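Local coordinates for protein structure-specific endonuclease subunit slx4 (Schizosaccharomyces pombe, PDB 4ZDT) that serves as the regulatory subunit of the slx1-slx4 structure-specific endonuclease, which cuts branched DNA during repair and recombination, and contributes here the C-terminal domain that pairs with slx1, at residues V15-Q18 and V24-K27; E37-W42 and K56-K61. All coordinates share one frame; numbering follows the deposited sequence.

The chain opens with the long helix 3-18. Contact 1 forms at the end of this helix, where residues 15-18 meet residues 24-27 of helix 23-29 and close a short loop of five residues. The chain then runs on into helix 36-45. Contact 2 joins that helix, through residues 37-42, to residues 56-61 of helix 52-62, and closes a longer loop of 13 residues. The two contacts follow one another in series, without nesting or crossing. The centres of contact 1 and contact 2 are about 12 Å apart, yet the two touch. Val16 CG2 lies 3.7 Å from Phe39 CZ, and Val24 CG2 lies 3.6 Å from Trp42 CE2. Contact 2 adds helix 52-62 to this core.

Contact 1: residues V15-Q18 and V24-K27; sequences VVKQ and VWIK
Lys17 lays its aliphatic chain over one face of the Trp25 indole. Lys17 CG stands 3.6 Å from the centroid of the six-membered ring of Trp25, only 7° off the ring normal, in a CH-pi contact. Lys17 CD continues along the same face and comes 3.7 Å from Trp25 CZ2. Beside this pair, Val16 CG1 reaches Trp25 CB at 3.7 Å. This methyl is anti to the backbone N of Val16 (chi1 170°), while Val16 CG2 is turned to Val24 CG1 at 4.2 Å. No direct hydrogen bond joins the segments, but one water bridges the backbones. It donates to Val16 O at 2.9 Å and accepts from Trp25 N at 3.0 Å.

The polar ends of the two larger side chains are held by the slx1 chain. Lys17 NZ bonds to the carbonyl oxygens of Glu44 and Gln46 of slx1, and Trp25 NE1 to that of Val47 of slx1. These bonds help fix both the lysine tip and the rotation of the indole. The arrangement is the junction of two successive helices, 3-18 and 23-29, in the mainly helical C-terminal domain of Slx4, and the Lys17-Trp25 CH-pi contact lies at the heterodimer interface with slx1.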
ATOM      1  N   VAL B  15      -6.603   6.880  -6.235  1.00 22.79           N
ATOM      2  CA  VAL B  15      -5.604   7.015  -7.287  1.00 22.85           C
ATOM      3  C   VAL B  15      -4.362   6.143  -7.028  1.00 22.96           C
ATOM      4  O   VAL B  15      -3.833   5.464  -7.941  1.00 22.59           O
ATOM      5  CB  VAL B  15      -5.176   8.486  -7.498  1.00 23.80           C
ATOM      6  CG1 VAL B  15      -4.048   8.542  -8.480  1.00 23.75           C
ATOM      7  CG2 VAL B  15      -6.372   9.335  -8.015  1.00 23.74           C
ATOM      8  N   VAL B  16      -3.886   6.178  -5.784  1.00 21.89           N
ATOM      9  CA  VAL B  16      -2.746   5.366  -5.375  1.00 21.95           C
ATOM     10  C   VAL B  16      -2.986   3.886  -5.677  1.00 22.33           C
ATOM     11  O   VAL B  16      -2.094   3.212  -6.204  1.00 24.11           O
ATOM     12  CB  VAL B  16      -2.437   5.578  -3.859  1.00 21.93           C
ATOM     13  CG1 VAL B  16      -1.408   4.550  -3.346  1.00 21.30           C
ATOM     14  CG2 VAL B  16      -1.928   7.005  -3.644  1.00 20.28           C
ATOM     15  N   LYS B  17      -4.186   3.409  -5.360  1.00 22.99           N
ATOM     16  CA  LYS B  17      -4.542   2.004  -5.441  1.00 24.00           C
ATOM     17  C   LYS B  17      -5.030   1.555  -6.813  1.00 25.28           C
ATOM     18  O   LYS B  17      -5.006   0.357  -7.120  1.00 24.75           O
ATOM     19  CB  LYS B  17      -5.601   1.656  -4.384  1.00 24.04           C
ATOM     20  CG  LYS B  17      -5.070   1.759  -2.951  1.00 23.51           C
ATOM     21  CD  LYS B  17      -6.057   1.218  -1.930  1.00 25.06           C
ATOM     22  CE  LYS B  17      -7.273   2.120  -1.753  1.00 25.09           C
ATOM     23  NZ  LYS B  17      -8.166   1.563  -0.669  1.00 23.37           N
ATOM     24  N   GLN B  18      -5.450   2.508  -7.639  1.00 25.71           N
ATOM     25  CA  GLN B  18      -6.043   2.158  -8.941  1.00 27.28           C
ATOM     26  C   GLN B  18      -5.180   2.475 -10.153  1.00 27.59           C
ATOM     27  O   GLN B  18      -5.425   1.934 -11.231  1.00 27.88           O
ATOM     28  CB  GLN B  18      -7.418   2.783  -9.088  1.00 26.53           C
ATOM     29  CG  GLN B  18      -8.438   2.184  -8.135  1.00 29.01           C
ATOM     30  CD  GLN B  18      -9.839   2.707  -8.359  1.00 31.57           C
ATOM     31  OE1 GLN B  18     -10.036   3.824  -8.859  1.00 34.07           O
ATOM     32  NE2 GLN B  18     -10.826   1.922  -7.950  1.00 31.40           N
ATOM     33  N   VAL B  24       3.890   4.105  -6.198  1.00 23.53           N
ATOM     34  CA  VAL B  24       3.585   4.858  -4.983  1.00 22.79           C
ATOM     35  C   VAL B  24       3.014   3.920  -3.919  1.00 21.99           C
ATOM     36  O   VAL B  24       3.396   3.997  -2.762  1.00 21.95           O
ATOM     37  CB  VAL B  24       2.604   6.036  -5.215  1.00 22.94           C
ATOM     38  CG1 VAL B  24       2.207   6.678  -3.872  1.00 21.60           C
ATOM     39  CG2 VAL B  24       3.227   7.076  -6.121  1.00 22.13           C
ATOM     40  N   TRP B  25       2.076   3.064  -4.305  1.00 21.87           N
ATOM     41  CA  TRP B  25       1.475   2.174  -3.325  1.00 22.19           C
ATOM     42  C   TRP B  25       2.571   1.272  -2.734  1.00 22.84           C
ATOM     43  O   TRP B  25       2.612   1.049  -1.525  1.00 22.42           O
ATOM     44  CB  TRP B  25       0.332   1.366  -3.921  1.00 21.75           C
ATOM     45  CG  TRP B  25      -0.582   0.763  -2.881  1.00 20.84           C
ATOM     46  CD1 TRP B  25      -0.566   1.001  -1.524  1.00 22.51           C
ATOM     47  CD2 TRP B  25      -1.665  -0.125  -3.115  1.00 22.49           C
ATOM     48  NE1 TRP B  25      -1.562   0.295  -0.909  1.00 22.46           N
ATOM     49  CE2 TRP B  25      -2.251  -0.411  -1.861  1.00 22.32           C
ATOM     50  CE3 TRP B  25      -2.199  -0.723  -4.268  1.00 21.98           C
ATOM     51  CZ2 TRP B  25      -3.348  -1.261  -1.725  1.00 23.26           C
ATOM     52  CZ3 TRP B  25      -3.290  -1.559  -4.136  1.00 23.20           C
ATOM     53  CH2 TRP B  25      -3.852  -1.832  -2.872  1.00 24.53           C
ATOM     54  N   ILE B  26       3.482   0.805  -3.588  1.00 22.99           N
ATOM     55  CA  ILE B  26       4.570  -0.075  -3.130  1.00 22.89           C
ATOM     56  C   ILE B  26       5.490   0.639  -2.142  1.00 22.70           C
ATOM     57  O   ILE B  26       5.960   0.031  -1.177  1.00 21.81           O
ATOM     58  CB  ILE B  26       5.372  -0.640  -4.324  1.00 23.04           C
ATOM     59  CG1 ILE B  26       4.481  -1.576  -5.156  1.00 24.05           C
ATOM     60  CG2 ILE B  26       6.641  -1.366  -3.845  1.00 22.77           C
ATOM     61  CD1 ILE B  26       4.212  -2.893  -4.503  1.00 30.46           C
ATOM     62  N   LYS B  27       5.735   1.934  -2.363  1.00 22.25           N
ATOM     63  CA  LYS B  27       6.501   2.718  -1.396  1.00 22.32           C
ATOM     64  C   LYS B  27       5.813   2.737  -0.029  1.00 21.59           C
ATOM     65  O   LYS B  27       6.446   2.468   1.000  1.00 21.99           O
ATOM     66  CB  LYS B  27       6.748   4.161  -1.897  1.00 22.67           C
ATOM     67  CG  LYS B  27       7.877   4.256  -2.944  1.00 24.14           C
ATOM     68  CD  LYS B  27       8.020   5.695  -3.452  1.00 27.42           C
ATOM     69  CE  LYS B  27       9.108   5.815  -4.511  1.00 29.73           C
ATOM     70  NZ  LYS B  27       9.284   7.240  -4.844  1.00 33.72           N
TER
HETATM   71  O   HOH W   1       0.675   3.692  -6.882  1.00 20.47           O

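Contact 2: residues E37-W42 and K56-K61; sequences EEFQLW and KSWCDK
Phe39 and Trp58 make the close contact between these two helix segments, and it is purely apolar and aromatic. Phe39 CE2 comes 3.6 Å from Trp58 CZ3, and Phe39 CZ lies 3.9 Å from the same atom. Trp58 CE3 is a little further away, 4.0 Å from Phe39 CE2. The far rim of the phenyl ring therefore meets the six-membered half of the indole. The planes of these two rings are inclined at 38° and their centroids are 5.7 Å apart, so the rings meet obliquely. Both side chains leave their helices toward the opposite segment. Each has CG anti to the backbone N (chi1 -173° for Phe39, 179° for Trp58), which carries the rings into the space between the helices.

No hydrogen bond crosses between the segments. The one polar side-chain group of the pair, the buried indole nitrogen of Trp58, has its partner on helix 3-18, where NE1 bonds to Ser13 OG. That bond helps fix the rotation of the ring that Phe39 meets.

Further packing places the pair among the other helices. Ile12 of helix 3-18 touches both rings. On helix 23-29, Val24 packs on Phe39 and Ile28 on Trp58, while Val47 of the slx1 chain also reaches Trp58. With an alanine at Phe39 the phenyl ring is gone, which would probably open a gap beside Trp58 CZ3 and leave Val24 and Ile12 without that apolar partner. The aromatic pair thus joins helix 36-45 to helix 52-62 in the core, with helices 3-18 and 23-29 packed against it.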
ATOM      1  N   GLU B  37       5.938  17.056  -3.026  1.00 36.06           N
ATOM      2  CA  GLU B  37       5.902  17.839  -4.256  1.00 36.41           C
ATOM      3  C   GLU B  37       5.877  16.959  -5.505  1.00 35.65           C
ATOM      4  O   GLU B  37       5.096  17.216  -6.421  1.00 35.44           O
ATOM      5  CB  GLU B  37       7.053  18.857  -4.296  1.00 37.47           C
ATOM      6  CG  GLU B  37       6.775  20.089  -3.418  1.00 41.26           C
ATOM      7  CD  GLU B  37       8.033  20.825  -2.965  1.00 46.86           C
ATOM      8  OE1 GLU B  37       9.047  20.814  -3.699  1.00 49.14           O
ATOM      9  OE2 GLU B  37       8.001  21.423  -1.863  1.00 49.23           O
ATOM     10  N   GLU B  38       6.702  15.911  -5.535  1.00 34.98           N
ATOM     11  CA  GLU B  38       6.678  14.969  -6.660  1.00 34.33           C
ATOM     12  C   GLU B  38       5.331  14.239  -6.756  1.00 32.89           C
ATOM     13  O   GLU B  38       4.786  14.088  -7.859  1.00 32.79           O
ATOM     14  CB  GLU B  38       7.845  13.974  -6.586  1.00 34.63           C
ATOM     15  CG  GLU B  38       9.208  14.571  -6.999  1.00 36.73           C
ATOM     16  CD  GLU B  38      10.367  13.584  -6.832  0.80 39.97           C
ATOM     17  OE1 GLU B  38      10.122  12.354  -6.778  0.50 40.70           O
ATOM     18  OE2 GLU B  38      11.529  14.042  -6.762  0.50 40.92           O
ATOM     19  N   PHE B  39       4.803  13.830  -5.599  1.00 31.94           N
ATOM     20  CA  PHE B  39       3.499  13.141  -5.462  1.00 30.71           C
ATOM     21  C   PHE B  39       2.358  14.008  -5.994  1.00 30.69           C
ATOM     22  O   PHE B  39       1.485  13.513  -6.734  1.00 30.94           O
ATOM     23  CB  PHE B  39       3.267  12.782  -3.983  1.00 30.19           C
ATOM     24  CG  PHE B  39       2.030  11.910  -3.704  1.00 28.07           C
ATOM     25  CD1 PHE B  39       1.637  10.875  -4.582  1.00 25.13           C
ATOM     26  CD2 PHE B  39       1.312  12.082  -2.525  1.00 26.48           C
ATOM     27  CE1 PHE B  39       0.516  10.061  -4.300  1.00 23.85           C
ATOM     28  CE2 PHE B  39       0.198  11.264  -2.220  1.00 26.87           C
ATOM     29  CZ  PHE B  39      -0.196  10.250  -3.121  1.00 23.34           C
ATOM     30  N   GLN B  40       2.370  15.295  -5.651  1.00 30.54           N
ATOM     31  CA  GLN B  40       1.361  16.223  -6.165  1.00 29.86           C
ATOM     32  C   GLN B  40       1.320  16.220  -7.698  1.00 30.26           C
ATOM     33  O   GLN B  40       0.241  16.160  -8.298  1.00 29.80           O
ATOM     34  CB  GLN B  40       1.608  17.631  -5.615  1.00 30.14           C
ATOM     35  CG  GLN B  40       0.556  18.670  -6.014  1.00 29.10           C
ATOM     36  CD  GLN B  40       0.861  20.039  -5.435  1.00 30.59           C
ATOM     37  OE1 GLN B  40       1.995  20.522  -5.525  1.00 27.79           O
ATOM     38  NE2 GLN B  40      -0.147  20.672  -4.824  1.00 28.88           N
ATOM     39  N   LEU B  41       2.500  16.259  -8.322  1.00 30.82           N
ATOM     40  CA  LEU B  41       2.612  16.209  -9.790  1.00 31.64           C
ATOM     41  C   LEU B  41       2.180  14.858 -10.342  1.00 30.81           C
ATOM     42  O   LEU B  41       1.478  14.784 -11.364  1.00 30.73           O
ATOM     43  CB  LEU B  41       4.050  16.544 -10.226  1.00 32.80           C
ATOM     44  CG  LEU B  41       4.540  17.965  -9.949  1.00 36.07           C
ATOM     45  CD1 LEU B  41       6.083  18.021  -9.855  1.00 40.14           C
ATOM     46  CD2 LEU B  41       4.038  18.913 -11.022  1.00 39.25           C
ATOM     47  N   TRP B  42       2.569  13.789  -9.644  1.00 29.73           N
ATOM     48  CA  TRP B  42       2.152  12.430 -10.018  1.00 28.78           C
ATOM     49  C   TRP B  42       0.626  12.342 -10.003  1.00 28.30           C
ATOM     50  O   TRP B  42       0.014  11.841 -10.946  1.00 27.47           O
ATOM     51  CB  TRP B  42       2.775  11.413  -9.047  1.00 29.41           C
ATOM     52  CG  TRP B  42       2.545   9.922  -9.341  1.00 28.46           C
ATOM     53  CD1 TRP B  42       3.331   9.108 -10.116  1.00 30.07           C
ATOM     54  CD2 TRP B  42       1.520   9.077  -8.791  1.00 28.00           C
ATOM     55  NE1 TRP B  42       2.836   7.815 -10.113  1.00 28.40           N
ATOM     56  CE2 TRP B  42       1.729   7.769  -9.307  1.00 27.94           C
ATOM     57  CE3 TRP B  42       0.441   9.297  -7.915  1.00 26.03           C
ATOM     58  CZ2 TRP B  42       0.897   6.686  -8.980  1.00 27.80           C
ATOM     59  CZ3 TRP B  42      -0.393   8.214  -7.592  1.00 27.19           C
ATOM     60  CH2 TRP B  42      -0.154   6.924  -8.129  1.00 27.93           C
ATOM     61  N   LYS B  56      -0.360  16.404   2.781  1.00 26.82           N
ATOM     62  CA  LYS B  56       0.232  16.264   4.110  1.00 27.02           C
ATOM     63  C   LYS B  56      -0.756  15.681   5.114  1.00 26.88           C
ATOM     64  O   LYS B  56      -0.385  14.790   5.895  1.00 26.48           O
ATOM     65  CB  LYS B  56       0.822  17.594   4.597  1.00 27.58           C
ATOM     66  CG  LYS B  56       1.973  18.082   3.724  1.00 29.61           C
ATOM     67  CD  LYS B  56       2.392  19.514   4.047  1.00 32.68           C
ATOM     68  CE  LYS B  56       3.596  19.907   3.192  1.00 35.97           C
ATOM     69  NZ  LYS B  56       4.000  21.334   3.408  1.00 39.19           N
ATOM     70  N   SER B  57      -2.005  16.161   5.094  1.00 26.39           N
ATOM     71  CA  SER B  57      -3.017  15.673   6.038  1.00 26.09           C
ATOM     72  C   SER B  57      -3.420  14.242   5.724  1.00 26.04           C
ATOM     73  O   SER B  57      -3.665  13.452   6.631  1.00 25.19           O
ATOM     74  CB  SER B  57      -4.259  16.588   6.118  1.00 27.33           C
ATOM     75  OG  SER B  57      -4.933  16.706   4.870  1.00 27.01           O
ATOM     76  N   TRP B  58      -3.478  13.916   4.432  1.00 25.47           N
ATOM     77  CA  TRP B  58      -3.747  12.556   3.985  1.00 25.43           C
ATOM     78  C   TRP B  58      -2.636  11.629   4.487  1.00 25.95           C
ATOM     79  O   TRP B  58      -2.924  10.616   5.118  1.00 26.03           O
ATOM     80  CB  TRP B  58      -3.876  12.515   2.449  1.00 24.87           C
ATOM     81  CG  TRP B  58      -4.141  11.158   1.889  1.00 23.04           C
ATOM     82  CD1 TRP B  58      -5.343  10.510   1.798  1.00 22.97           C
ATOM     83  CD2 TRP B  58      -3.165  10.277   1.328  1.00 23.20           C
ATOM     84  NE1 TRP B  58      -5.166   9.265   1.223  1.00 23.00           N
ATOM     85  CE2 TRP B  58      -3.837   9.107   0.924  1.00 22.87           C
ATOM     86  CE3 TRP B  58      -1.782  10.374   1.119  1.00 23.58           C
ATOM     87  CZ2 TRP B  58      -3.169   8.022   0.322  1.00 24.04           C
ATOM     88  CZ3 TRP B  58      -1.123   9.308   0.511  1.00 25.01           C
ATOM     89  CH2 TRP B  58      -1.825   8.149   0.119  1.00 24.54           C
ATOM     90  N   CYS B  59      -1.380  11.997   4.239  1.00 26.75           N
ATOM     91  CA  CYS B  59      -0.241  11.188   4.680  1.00 28.79           C
ATOM     92  C   CYS B  59      -0.275  10.971   6.191  1.00 30.04           C
ATOM     93  O   CYS B  59      -0.086   9.838   6.671  1.00 29.91           O
ATOM     94  CB  CYS B  59       1.113  11.805   4.283  1.00 27.87           C
ATOM     95  SG  CYS B  59       1.541  11.860   2.525  1.00 29.97           S
ATOM     96  N   ASP B  60      -0.525  12.047   6.945  1.00 31.18           N
ATOM     97  CA  ASP B  60      -0.530  11.960   8.407  1.00 32.15           C
ATOM     98  C   ASP B  60      -1.629  11.034   8.874  1.00 32.23           C
ATOM     99  O   ASP B  60      -1.419  10.247   9.786  1.00 32.95           O
ATOM    100  CB  ASP B  60      -0.698  13.341   9.063  1.00 33.34           C
ATOM    101  CG  ASP B  60      -0.354  13.335  10.551  0.60 34.50           C
ATOM    102  OD1 ASP B  60       0.660  12.703  10.941  0.60 36.31           O
ATOM    103  OD2 ASP B  60      -1.096  13.967  11.328  0.60 35.15           O
ATOM    104  N   LYS B  61      -2.798  11.109   8.239  1.00 31.89           N
ATOM    105  CA  LYS B  61      -3.951  10.320   8.652  1.00 32.02           C
ATOM    106  C   LYS B  61      -3.841   8.831   8.271  1.00 31.54           C
ATOM    107  O   LYS B  61      -4.307   7.964   9.011  1.00 31.03           O
ATOM    108  CB  LYS B  61      -5.234  10.935   8.079  1.00 32.66           C
ATOM    109  CG  LYS B  61      -6.521  10.168   8.333  1.00 35.51           C
ATOM    110  CD  LYS B  61      -7.083  10.463   9.711  1.00 41.43           C
ATOM    111  CE  LYS B  61      -8.425   9.789   9.925  1.00 43.71           C
ATOM    112  NZ  LYS B  61      -9.458  10.240   8.922  1.00 46.48           N
TER